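Local coordinates for glutamine amidotransferase type-2 domain-containing protein (Pseudomonas aeruginosa PAO1, PDB 1TE5) that is of unknown function but probably acts as a class-II glutamine amidotransferase, releasing ammonia from glutamine for transfer to an acceptor, at residues K187-T192 with E233-Q238. Residues are numbered along the deposited sequence; the frame is centred on the assembly and turned at random.
Sequences KLAYIT and ENWTLQ
Tyr190 and Thr236 meet side by side: chi1 63° puts Tyr190 CG between its backbone N and carbonyl carbon, and the ring beyond it runs alongside Thr236. Thr236 CB lies over one face, 3.9 Å from the centroid of the Tyr190 ring, a CH-pi contact 23° off the normal, and Thr236 CG2 touches Tyr190 OH. Ile191 CG1, anti to the backbone N (chi1 -175°), packs on Asn234 CB. The other branch, CG2, lies between the backbone N and the carbonyl carbon and makes a second CH-pi contact, 3.8 Å from the centroid of the six-membered ring of Trp235. On the sheet face opposite Tyr190, Ala189 CB meets Leu237 CD2 at 3.6 Å; it also approaches Trp235 CE3 obliquely. Gln238 OE1 comes to 3.4 Å from Tyr190 CD2, near the ring plane.

Three backbone bonds join the segments: Thr236 N to Tyr190 O at 2.9 Å, Tyr190 N to Thr236 O at 3.1 Å and Gln238 N to Leu188 O at 3.0 Å. Strand 188-194 is bonded along its other edge to strand 220-225, so 236-238 is outermost in this sheet within the chain. The protein belongs to the class-II amidotransferase family of the Ntn clan. Water 2 links Thr192 N to Asn234 O (2.8 Å from the water), in the loop leading into strand 236-238. Asn234 N, by contrast, is buried against Ile191 CD1 with no partner in the model, which implies that apolar packing, rather than hydrogen bonding, meets that amide.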
# COMPACT_ATOMS: atom_id res chain seq x y z
N LYS A 187 4.42 17.69 -20.80
CA LYS A 187 3.51 17.03 -21.70
C LYS A 187 2.66 16.01 -20.97
O LYS A 187 3.11 15.35 -20.04
CB LYS A 187 4.25 16.36 -22.86
CG LYS A 187 5.48 15.56 -22.46
CD LYS A 187 5.90 14.56 -23.55
CE LYS A 187 6.09 15.19 -24.93
NZ LYS A 187 4.81 15.46 -25.66
N LEU A 188 1.41 15.92 -21.40
CA LEU A 188 0.43 15.00 -20.84
C LEU A 188 -0.68 14.94 -21.89
O LEU A 188 -0.87 15.88 -22.64
CB LEU A 188 -0.11 15.56 -19.52
CG LEU A 188 -0.89 14.61 -18.63
CD1 LEU A 188 0.03 13.50 -18.14
CD2 LEU A 188 -1.47 15.39 -17.46
N ALA A 189 -1.39 13.82 -21.95
CA ALA A 189 -2.45 13.68 -22.93
C ALA A 189 -3.54 12.76 -22.40
O ALA A 189 -3.36 12.09 -21.38
CB ALA A 189 -1.87 13.11 -24.23
N TYR A 190 -4.67 12.71 -23.10
CA TYR A 190 -5.78 11.86 -22.67
C TYR A 190 -6.71 11.48 -23.81
O TYR A 190 -6.64 12.04 -24.90
CB TYR A 190 -6.58 12.53 -21.55
CG TYR A 190 -7.26 13.83 -21.94
CD1 TYR A 190 -8.53 13.83 -22.52
CD2 TYR A 190 -6.64 15.07 -21.72
CE1 TYR A 190 -9.17 15.02 -22.87
CE2 TYR A 190 -7.28 16.27 -22.06
CZ TYR A 190 -8.54 16.24 -22.63
OH TYR A 190 -9.18 17.42 -22.96
N ILE A 191 -7.56 10.49 -23.56
CA ILE A 191 -8.54 10.06 -24.54
C ILE A 191 -9.74 9.43 -23.84
O ILE A 191 -9.58 8.48 -23.06
CB ILE A 191 -7.97 9.09 -25.60
CG1 ILE A 191 -9.04 8.79 -26.65
CG2 ILE A 191 -7.48 7.80 -24.95
CD1 ILE A 191 -8.53 8.00 -27.83
N THR A 192 -10.92 9.97 -24.10
CA THR A 192 -12.14 9.45 -23.49
C THR A 192 -12.81 8.51 -24.46
O THR A 192 -12.96 8.84 -25.64
CB THR A 192 -13.12 10.58 -23.17
OG1 THR A 192 -12.44 11.63 -22.47
CG2 THR A 192 -14.26 10.06 -22.31
N GLU A 233 -6.20 9.39 -32.11
CA GLU A 233 -7.60 9.29 -32.50
C GLU A 233 -8.25 10.53 -31.89
O GLU A 233 -8.27 11.60 -32.50
CB GLU A 233 -8.24 8.05 -31.88
CG GLU A 233 -7.34 6.86 -31.74
CD GLU A 233 -8.00 5.75 -30.97
OE1 GLU A 233 -9.11 5.32 -31.37
OE2 GLU A 233 -7.42 5.31 -29.94
N ASN A 234 -8.75 10.35 -30.68
CA ASN A 234 -9.37 11.41 -29.91
C ASN A 234 -8.38 11.85 -28.85
O ASN A 234 -8.75 12.45 -27.84
CB ASN A 234 -10.65 10.91 -29.23
CG ASN A 234 -11.85 10.99 -30.13
OD1 ASN A 234 -12.01 10.19 -31.05
ND2 ASN A 234 -12.70 11.98 -29.88
N TRP A 235 -7.11 11.51 -29.07
CA TRP A 235 -6.06 11.89 -28.13
C TRP A 235 -5.88 13.39 -28.12
O TRP A 235 -5.40 13.98 -29.10
CB TRP A 235 -4.73 11.20 -28.45
CG TRP A 235 -4.61 9.81 -27.90
CD1 TRP A 235 -4.83 8.64 -28.58
CD2 TRP A 235 -4.22 9.44 -26.57
NE1 TRP A 235 -4.60 7.57 -27.75
CE2 TRP A 235 -4.22 8.02 -26.52
CE3 TRP A 235 -3.87 10.16 -25.42
CZ2 TRP A 235 -3.88 7.32 -25.36
CZ3 TRP A 235 -3.53 9.45 -24.26
CH2 TRP A 235 -3.55 8.05 -24.24
N THR A 236 -6.30 14.01 -27.03
CA THR A 236 -6.18 15.44 -26.86
C THR A 236 -4.86 15.70 -26.13
O THR A 236 -4.54 15.04 -25.14
CB THR A 236 -7.36 15.97 -26.04
OG1 THR A 236 -8.58 15.76 -26.76
CG2 THR A 236 -7.19 17.45 -25.76
N LEU A 237 -4.06 16.63 -26.65
CA LEU A 237 -2.79 16.97 -26.03
C LEU A 237 -2.92 18.19 -25.12
O LEU A 237 -3.50 19.21 -25.50
CB LEU A 237 -1.72 17.21 -27.09
CG LEU A 237 -1.44 16.06 -28.08
CD1 LEU A 237 -0.31 16.44 -29.03
CD2 LEU A 237 -1.07 14.80 -27.34
N GLN A 238 -2.41 18.06 -23.90
CA GLN A 238 -2.45 19.14 -22.93
C GLN A 238 -1.21 20.03 -23.04
O GLN A 238 -0.11 19.55 -23.34
CB GLN A 238 -2.57 18.59 -21.51
CG GLN A 238 -3.89 17.90 -21.18
CD GLN A 238 -3.96 17.43 -19.74
OE1 GLN A 238 -4.33 16.29 -19.47
NE2 GLN A 238 -3.62 18.31 -18.81
O HOH W 1 1.22 17.42 -24.08
O HOH W 2 -11.07 12.38 -26.23